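Uncharacterized protein MT2708 (Mycobacterium tuberculosis, PDB 2FGG) is of unknown function, a small mycobacterial alpha+beta protein of the Rv2632c-like family, related to M. tuberculosis Rv1738. Local coordinates at residues 11-15 and 27-32; 39-45 and 59-64. The contacts are given in a common frame with arbitrary orientation. Numbering follows the deposited sequence.

Interaction 1 of 2, residues 11-15 and 27-32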
ATOM      1  N   CYS A  11     -10.177 -10.007  -2.207  1.00 69.27           N
ATOM      2  CA  CYS A  11      -9.219  -9.656  -1.165  1.00 69.74           C
ATOM      3  C   CYS A  11      -9.783  -8.541  -0.326  1.00 69.57           C
ATOM      4  O   CYS A  11     -10.761  -7.897  -0.694  1.00 69.90           O
ATOM      5  CB  CYS A  11      -7.905  -9.146  -1.756  1.00 69.44           C
ATOM      6  SG  CYS A  11      -7.107 -10.274  -2.851  1.00 71.52           S
ATOM      7  N   GLN A  12      -9.138  -8.320   0.807  1.00 69.51           N
ATOM      8  CA  GLN A  12      -9.283  -7.087   1.532  1.00 69.33           C
ATOM      9  C   GLN A  12      -7.911  -6.574   1.885  1.00 68.86           C
ATOM     10  O   GLN A  12      -7.030  -7.343   2.274  1.00 68.90           O
ATOM     11  CB  GLN A  12     -10.115  -7.288   2.785  1.00 69.70           C
ATOM     12  CG  GLN A  12     -11.586  -7.270   2.488  1.00 71.28           C
ATOM     13  CD  GLN A  12     -12.401  -7.105   3.722  1.00 73.34           C
ATOM     14  OE1 GLN A  12     -12.278  -7.887   4.667  1.00 74.41           O
ATOM     15  NE2 GLN A  12     -13.242  -6.075   3.740  1.00 74.31           N
ATOM     16  N   ILE A  13      -7.731  -5.274   1.715  1.00 68.02           N
ATOM     17  CA  ILE A  13      -6.534  -4.605   2.155  1.00 67.39           C
ATOM     18  C   ILE A  13      -6.923  -3.878   3.434  1.00 67.43           C
ATOM     19  O   ILE A  13      -7.871  -3.097   3.443  1.00 67.34           O
ATOM     20  CB  ILE A  13      -6.006  -3.642   1.073  1.00 67.13           C
ATOM     21  CG1 ILE A  13      -5.529  -4.441  -0.141  1.00 66.29           C
ATOM     22  CG2 ILE A  13      -4.863  -2.789   1.601  1.00 66.75           C
ATOM     23  CD1 ILE A  13      -5.520  -3.652  -1.406  1.00 64.26           C
ATOM     24  N   ASP A  14      -6.205  -4.175   4.514  1.00 67.21           N
ATOM     25  CA  ASP A  14      -6.475  -3.608   5.829  1.00 67.28           C
ATOM     26  C   ASP A  14      -5.622  -2.360   6.045  1.00 67.21           C
ATOM     27  O   ASP A  14      -4.405  -2.461   6.187  1.00 67.36           O
ATOM     28  CB  ASP A  14      -6.170  -4.644   6.916  1.00 67.19           C
ATOM     29  CG  ASP A  14      -7.115  -5.851   6.877  1.00 67.93           C
ATOM     30  OD1 ASP A  14      -8.342  -5.671   6.726  1.00 68.21           O
ATOM     31  OD2 ASP A  14      -6.628  -6.991   7.023  1.00 68.99           O
ATOM     32  N   VAL A  15      -6.261  -1.190   6.078  1.00 67.14           N
ATOM     33  CA  VAL A  15      -5.547   0.086   6.241  1.00 66.83           C
ATOM     34  C   VAL A  15      -5.631   0.595   7.674  1.00 66.82           C
ATOM     35  O   VAL A  15      -6.712   0.656   8.246  1.00 66.53           O
ATOM     36  CB  VAL A  15      -6.081   1.198   5.294  1.00 66.88           C
ATOM     37  CG1 VAL A  15      -5.204   2.446   5.382  1.00 66.71           C
ATOM     38  CG2 VAL A  15      -6.145   0.706   3.867  1.00 65.96           C
ATOM     39  N   LYS A  27      -0.529   2.407   7.019  1.00 65.17           N
ATOM     40  CA  LYS A  27      -0.058   1.099   6.625  1.00 64.96           C
ATOM     41  C   LYS A  27      -1.200   0.389   5.905  1.00 65.08           C
ATOM     42  O   LYS A  27      -2.316   0.340   6.423  1.00 65.16           O
ATOM     43  CB  LYS A  27       0.397   0.313   7.850  1.00 64.71           C
ATOM     44  CG  LYS A  27       1.721   0.805   8.417  1.00 64.69           C
ATOM     45  CD  LYS A  27       2.068   0.134   9.730  1.00 63.47           C
ATOM     46  CE  LYS A  27       3.485   0.457  10.119  1.00 63.36           C
ATOM     47  NZ  LYS A  27       3.990  -0.522  11.110  1.00 64.13           N
ATOM     48  N   ALA A  28      -0.925  -0.111   4.694  1.00 65.10           N
ATOM     49  CA  ALA A  28      -1.881  -0.916   3.920  1.00 65.10           C
ATOM     50  C   ALA A  28      -1.372  -2.352   3.778  1.00 65.34           C
ATOM     51  O   ALA A  28      -0.406  -2.608   3.061  1.00 65.55           O
ATOM     52  CB  ALA A  28      -2.124  -0.297   2.562  1.00 65.19           C
ATOM     53  N   ARG A  29      -2.029  -3.282   4.471  1.00 65.41           N
ATOM     54  CA  ARG A  29      -1.600  -4.677   4.524  1.00 65.62           C
ATOM     55  C   ARG A  29      -2.408  -5.566   3.589  1.00 65.04           C
ATOM     56  O   ARG A  29      -3.627  -5.577   3.635  1.00 65.10           O
ATOM     57  CB  ARG A  29      -1.679  -5.213   5.960  1.00 65.43           C
ATOM     58  CG  ARG A  29      -1.322  -6.699   6.094  1.00 66.64           C
ATOM     59  CD  ARG A  29      -1.524  -7.244   7.503  1.00 67.06           C
ATOM     60  NE  ARG A  29      -2.804  -6.832   8.080  1.00 70.62           N
ATOM     61  CZ  ARG A  29      -3.204  -7.107   9.322  1.00 71.33           C
ATOM     62  NH1 ARG A  29      -2.432  -7.815  10.143  1.00 71.85           N
ATOM     63  NH2 ARG A  29      -4.387  -6.676   9.741  1.00 71.72           N
ATOM     64  N   LEU A  30      -1.705  -6.313   2.747  1.00 64.82           N
ATOM     65  CA  LEU A  30      -2.317  -7.296   1.861  1.00 64.42           C
ATOM     66  C   LEU A  30      -1.650  -8.662   2.057  1.00 64.63           C
ATOM     67  O   LEU A  30      -0.420  -8.765   2.067  1.00 64.81           O
ATOM     68  CB  LEU A  30      -2.197  -6.835   0.399  1.00 64.24           C
ATOM     69  CG  LEU A  30      -2.547  -7.800  -0.744  1.00 63.80           C
ATOM     70  CD1 LEU A  30      -4.018  -8.213  -0.728  1.00 62.25           C
ATOM     71  CD2 LEU A  30      -2.183  -7.186  -2.078  1.00 63.60           C
ATOM     72  N   SER A  31      -2.459  -9.703   2.236  1.00 64.66           N
ATOM     73  CA  SER A  31      -1.959 -11.071   2.232  1.00 64.75           C
ATOM     74  C   SER A  31      -1.966 -11.574   0.804  1.00 64.80           C
ATOM     75  O   SER A  31      -3.025 -11.674   0.184  1.00 64.62           O
ATOM     76  CB  SER A  31      -2.823 -11.974   3.107  1.00 64.82           C
ATOM     77  OG  SER A  31      -2.522 -11.791   4.476  1.00 65.56           O
ATOM     78  N   TRP A  32      -0.782 -11.877   0.278  1.00 65.22           N
ATOM     79  CA  TRP A  32      -0.650 -12.252  -1.134  1.00 65.80           C
ATOM     80  C   TRP A  32       0.463 -13.262  -1.400  1.00 66.39           C
ATOM     81  O   TRP A  32       1.595 -13.085  -0.953  1.00 66.50           O
ATOM     82  CB  TRP A  32      -0.464 -11.012  -2.021  1.00 65.41           C
ATOM     83  CG  TRP A  32      -0.525 -11.334  -3.477  1.00 64.91           C
ATOM     84  CD1 TRP A  32       0.526 -11.427  -4.341  1.00 64.63           C
ATOM     85  CD2 TRP A  32      -1.699 -11.638  -4.237  1.00 64.84           C
ATOM     86  NE1 TRP A  32       0.080 -11.762  -5.595  1.00 64.49           N
ATOM     87  CE2 TRP A  32      -1.282 -11.900  -5.559  1.00 64.68           C
ATOM     88  CE3 TRP A  32      -3.064 -11.717  -3.928  1.00 64.53           C
ATOM     89  CZ2 TRP A  32      -2.185 -12.232  -6.579  1.00 64.78           C
ATOM     90  CZ3 TRP A  32      -3.961 -12.053  -4.940  1.00 64.62           C
ATOM     91  CH2 TRP A  32      -3.515 -12.302  -6.249  1.00 64.81           C
TER
HETATM   92  O   HOH W   1      -5.310  -9.048   2.823  1.00 62.22           O
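A water molecule takes over where direct pairing stops in this antiparallel beta hairpin contact: it donates to Q12 O at 2.5 Å and accepts from S31 N at 3.0 Å, bridging two backbones that have drifted apart. The hairpin is formed by strands 14-19 and 24-32, and the end-to-end directions of 11-15 and 27-32 lie 164° apart. Between these two segments the direct backbone hydrogen bonds are those of D14 and R29, a hydrogen-bonded pair with CA atoms 5.2 Å apart; K27 continues the ladder with L16. D14 N donates to R29 O (3.1 Å, 156° at the hydrogen), and R29 N donates to D14 O (3.0 Å, 174°). V15 and A28 follow as a non-hydrogen-bonded pair, their CA atoms 4.5 Å apart, and CA-H...O contacts add to the ladder from V15 CA to K27 O (3.2 Å) and from I13 CA to R29 O (3.4 Å).

The two sheet faces differ in chemistry. D14 and R29 project on one, where D14 OD2 and R29 NH2 form a salt bridge at 3.5 Å. On the other, V15 lies beside A28, whose methyl group also meets I13 (I13 CG2 to A28 CB, 3.8 Å). I13 CG1 and C11 CB each approach L30 CD1 to 4.1 Å. Helix 54-83 covers A28 and L30 through L65, L68 and L72, so this apolar side faces the helix. At the far end comes an oblique sulfur-aromatic approach: C11 SG is 4.2 Å from W32 CZ3 and 5.4 Å from the W32 six-membered ring centroid.

Interaction 2 of 2, residues 39-45 and 59-64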
ATOM      1  N   GLY A  39       2.300  -1.760   2.584  1.00 64.65           N
ATOM      2  CA  GLY A  39       2.671  -0.471   2.029  1.00 63.83           C
ATOM      3  C   GLY A  39       2.636   0.553   3.140  1.00 63.13           C
ATOM      4  O   GLY A  39       1.695   0.579   3.933  1.00 62.87           O
ATOM      5  N   VAL A  40       3.671   1.384   3.221  1.00 62.48           N
ATOM      6  CA  VAL A  40       3.761   2.380   4.279  1.00 61.89           C
ATOM      7  C   VAL A  40       3.806   3.772   3.666  1.00 61.67           C
ATOM      8  O   VAL A  40       4.577   4.020   2.745  1.00 61.57           O
ATOM      9  CB  VAL A  40       4.984   2.133   5.194  1.00 61.90           C
ATOM     10  CG1 VAL A  40       4.864   2.945   6.477  1.00 61.77           C
ATOM     11  CG2 VAL A  40       5.108   0.656   5.539  1.00 61.55           C
ATOM     12  N   GLY A  41       2.957   4.660   4.177  1.00 61.64           N
ATOM     13  CA  GLY A  41       2.889   6.046   3.727  1.00 62.00           C
ATOM     14  C   GLY A  41       2.919   7.053   4.867  1.00 62.29           C
ATOM     15  O   GLY A  41       2.360   6.807   5.928  1.00 61.84           O
ATOM     16  N   LEU A  42       3.566   8.195   4.634  1.00 62.99           N
ATOM     17  CA  LEU A  42       3.755   9.216   5.660  1.00 64.10           C
ATOM     18  C   LEU A  42       3.514  10.620   5.135  1.00 64.74           C
ATOM     19  O   LEU A  42       4.007  10.977   4.073  1.00 64.67           O
ATOM     20  CB  LEU A  42       5.180   9.146   6.201  1.00 64.12           C
ATOM     21  CG  LEU A  42       5.467   8.069   7.239  1.00 64.87           C
ATOM     22  CD1 LEU A  42       6.772   7.361   6.921  1.00 65.65           C
ATOM     23  CD2 LEU A  42       5.496   8.683   8.633  1.00 65.91           C
ATOM     24  N   ALA A  43       2.749  11.395   5.897  1.00 65.93           N
ATOM     25  CA  ALA A  43       2.594  12.835   5.718  1.00 67.46           C
ATOM     26  C   ALA A  43       2.860  13.386   7.113  1.00 68.72           C
ATOM     27  O   ALA A  43       2.381  12.768   8.053  1.00 69.08           O
ATOM     28  CB  ALA A  43       1.181  13.133   5.294  1.00 67.30           C
ATOM     29  N   ARG A  44       3.569  14.502   7.348  1.00 70.58           N
ATOM     30  CA  ARG A  44       3.920  15.666   6.501  1.00 72.46           C
ATOM     31  C   ARG A  44       3.267  16.854   7.208  1.00 73.15           C
ATOM     32  O   ARG A  44       3.513  17.059   8.396  1.00 73.39           O
ATOM     33  CB  ARG A  44       3.511  15.571   5.018  1.00 72.62           C
ATOM     34  CG  ARG A  44       4.676  15.317   4.041  1.00 73.38           C
ATOM     35  CD  ARG A  44       4.311  15.657   2.594  1.00 73.59           C
ATOM     36  NE  ARG A  44       4.803  16.968   2.161  1.00 77.34           N
ATOM     37  CZ  ARG A  44       4.050  18.060   1.999  1.00 78.91           C
ATOM     38  NH1 ARG A  44       2.739  18.025   2.235  1.00 79.38           N
ATOM     39  NH2 ARG A  44       4.611  19.200   1.598  1.00 79.56           N
ATOM     40  N   LEU A  45       2.455  17.618   6.473  1.00 74.32           N
ATOM     41  CA  LEU A  45       1.514  18.639   6.996  1.00 75.39           C
ATOM     42  C   LEU A  45       1.642  19.097   8.471  1.00 76.23           C
ATOM     43  O   LEU A  45       1.272  18.340   9.374  1.00 76.47           O
ATOM     44  CB  LEU A  45       0.057  18.187   6.738  1.00 75.32           C
ATOM     45  CG  LEU A  45      -0.588  18.100   5.339  1.00 75.38           C
ATOM     46  CD1 LEU A  45      -0.721  19.459   4.661  1.00 75.95           C
ATOM     47  CD2 LEU A  45       0.125  17.130   4.412  1.00 75.21           C
ATOM     48  N   LEU A  59      -3.517  11.636   2.260  1.00 52.29           N
ATOM     49  CA  LEU A  59      -2.178  11.676   1.678  1.00 51.77           C
ATOM     50  C   LEU A  59      -1.331  10.495   2.141  1.00 52.12           C
ATOM     51  O   LEU A  59      -0.569   9.928   1.360  1.00 52.34           O
ATOM     52  CB  LEU A  59      -1.474  12.995   2.007  1.00 51.54           C
ATOM     53  CG  LEU A  59      -0.060  13.240   1.465  1.00 50.91           C
ATOM     54  CD1 LEU A  59       0.053  12.903  -0.012  1.00 49.81           C
ATOM     55  CD2 LEU A  59       0.367  14.680   1.716  1.00 50.87           C
ATOM     56  N   ALA A  60      -1.455  10.134   3.413  1.00 52.44           N
ATOM     57  CA  ALA A  60      -0.756   8.980   3.943  1.00 52.81           C
ATOM     58  C   ALA A  60      -1.257   7.713   3.272  1.00 53.25           C
ATOM     59  O   ALA A  60      -0.460   6.870   2.887  1.00 54.17           O
ATOM     60  CB  ALA A  60      -0.929   8.888   5.431  1.00 52.53           C
ATOM     61  N   ILE A  61      -2.570   7.578   3.133  1.00 53.59           N
ATOM     62  CA  ILE A  61      -3.148   6.404   2.490  1.00 54.13           C
ATOM     63  C   ILE A  61      -2.676   6.312   1.043  1.00 54.50           C
ATOM     64  O   ILE A  61      -2.284   5.248   0.582  1.00 55.44           O
ATOM     65  CB  ILE A  61      -4.691   6.414   2.532  1.00 54.26           C
ATOM     66  CG1 ILE A  61      -5.195   6.361   3.974  1.00 54.67           C
ATOM     67  CG2 ILE A  61      -5.251   5.228   1.782  1.00 54.84           C
ATOM     68  CD1 ILE A  61      -6.687   6.602   4.094  1.00 56.00           C
ATOM     69  N   ALA A  62      -2.701   7.433   0.331  1.00 54.50           N
ATOM     70  CA  ALA A  62      -2.239   7.471  -1.045  1.00 54.42           C
ATOM     71  C   ALA A  62      -0.795   6.974  -1.161  1.00 54.53           C
ATOM     72  O   ALA A  62      -0.480   6.179  -2.032  1.00 55.26           O
ATOM     73  CB  ALA A  62      -2.392   8.877  -1.618  1.00 53.89           C
ATOM     74  N   ARG A  63       0.079   7.436  -0.280  1.00 54.58           N
ATOM     75  CA  ARG A  63       1.484   7.009  -0.294  1.00 54.37           C
ATOM     76  C   ARG A  63       1.651   5.539   0.107  1.00 55.17           C
ATOM     77  O   ARG A  63       2.495   4.834  -0.444  1.00 55.68           O
ATOM     78  CB  ARG A  63       2.325   7.922   0.585  1.00 53.47           C
ATOM     79  CG  ARG A  63       2.264   9.355   0.134  1.00 51.83           C
ATOM     80  CD  ARG A  63       3.058  10.279   1.002  1.00 49.30           C
ATOM     81  NE  ARG A  63       3.421  11.464   0.235  1.00 48.81           N
ATOM     82  CZ  ARG A  63       3.632  12.665   0.750  1.00 47.97           C
ATOM     83  NH1 ARG A  63       3.514  12.859   2.052  1.00 47.31           N
ATOM     84  NH2 ARG A  63       3.950  13.677  -0.044  1.00 48.21           N
ATOM     85  N   ALA A  64       0.831   5.081   1.049  1.00 55.56           N
ATOM     86  CA  ALA A  64       0.814   3.682   1.430  1.00 56.27           C
ATOM     87  C   ALA A  64       0.409   2.786   0.263  1.00 56.63           C
ATOM     88  O   ALA A  64       1.018   1.758   0.041  1.00 57.48           O
ATOM     89  CB  ALA A  64      -0.094   3.466   2.612  1.00 55.85           C
TER
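R63, A64 and G41 carry the largest buried areas in this strand-on-helix contact, at 76, 54 and 51 Å², out of 413 Å² summed over both sides. Strand 39-43 and helix 59-64 run roughly antiparallel, with 146° between their directions and axes only 5.6 Å apart at closest approach. G41 makes that spacing possible: its CA lies 3.9 Å from A64 CA, 3.5 Å from A64 N and 3.5 Å from A60 O, the last a CA-H...O contact (152° at the hydrogen). An ideal CB on G41 would fall 2.2 Å from A60 O and 2.3 Å from A64 N, a clash with the helix backbone. G39 repeats the pattern one helical turn on, its CA 3.4 Å from A64 O. The small A60 and A64 let the helix backbone come this close.

R63 reaches along the strand instead. Its CB packs on G41 CA at 3.7 Å, and NH1 donates to L42 O (2.8 Å, 141°), tying the helix to the strand's backbone. Beyond it R44 follows a cis peptide bond; R44 CD lies 3.0 Å from R63 NH1, a tight approach, and R44 NE is 4.1 Å from R63 NH2, a like-charge pair. L59 closes this end, with L59 CD2 4.0 Å from A43 CB and 3.7 Å from L45 CD2.

In the wider fold, the glycines that face helix 54-83 also hydrogen-bond through their backbones to middle strand 24-32, G41 with A26. A60 touches T24 and A26 of that strand as well, so the helix packs across both strands.

How the interactions relate
Interaction 1 and interaction 2 have centres 15 Å apart and come in series along the chain: the first hairpin pairing closes before the strand-helix packing opens. They share one three-stranded antiparallel sheet, ordered 14-19, 24-32, 35-43, with strand 24-32 in the middle. Interaction 1 joins it to one outer strand, while interaction 2 sets the other outer strand on helix 54-83. The join between them is direct: A28 N lies 2.8 Å from G39 O, a probable hydrogen bond, and V15 CG1 meets I61 CG1 at 4.2 Å. Together they fix the outer strands to the middle strand or the helix, so that sheet and helix form one layered unit.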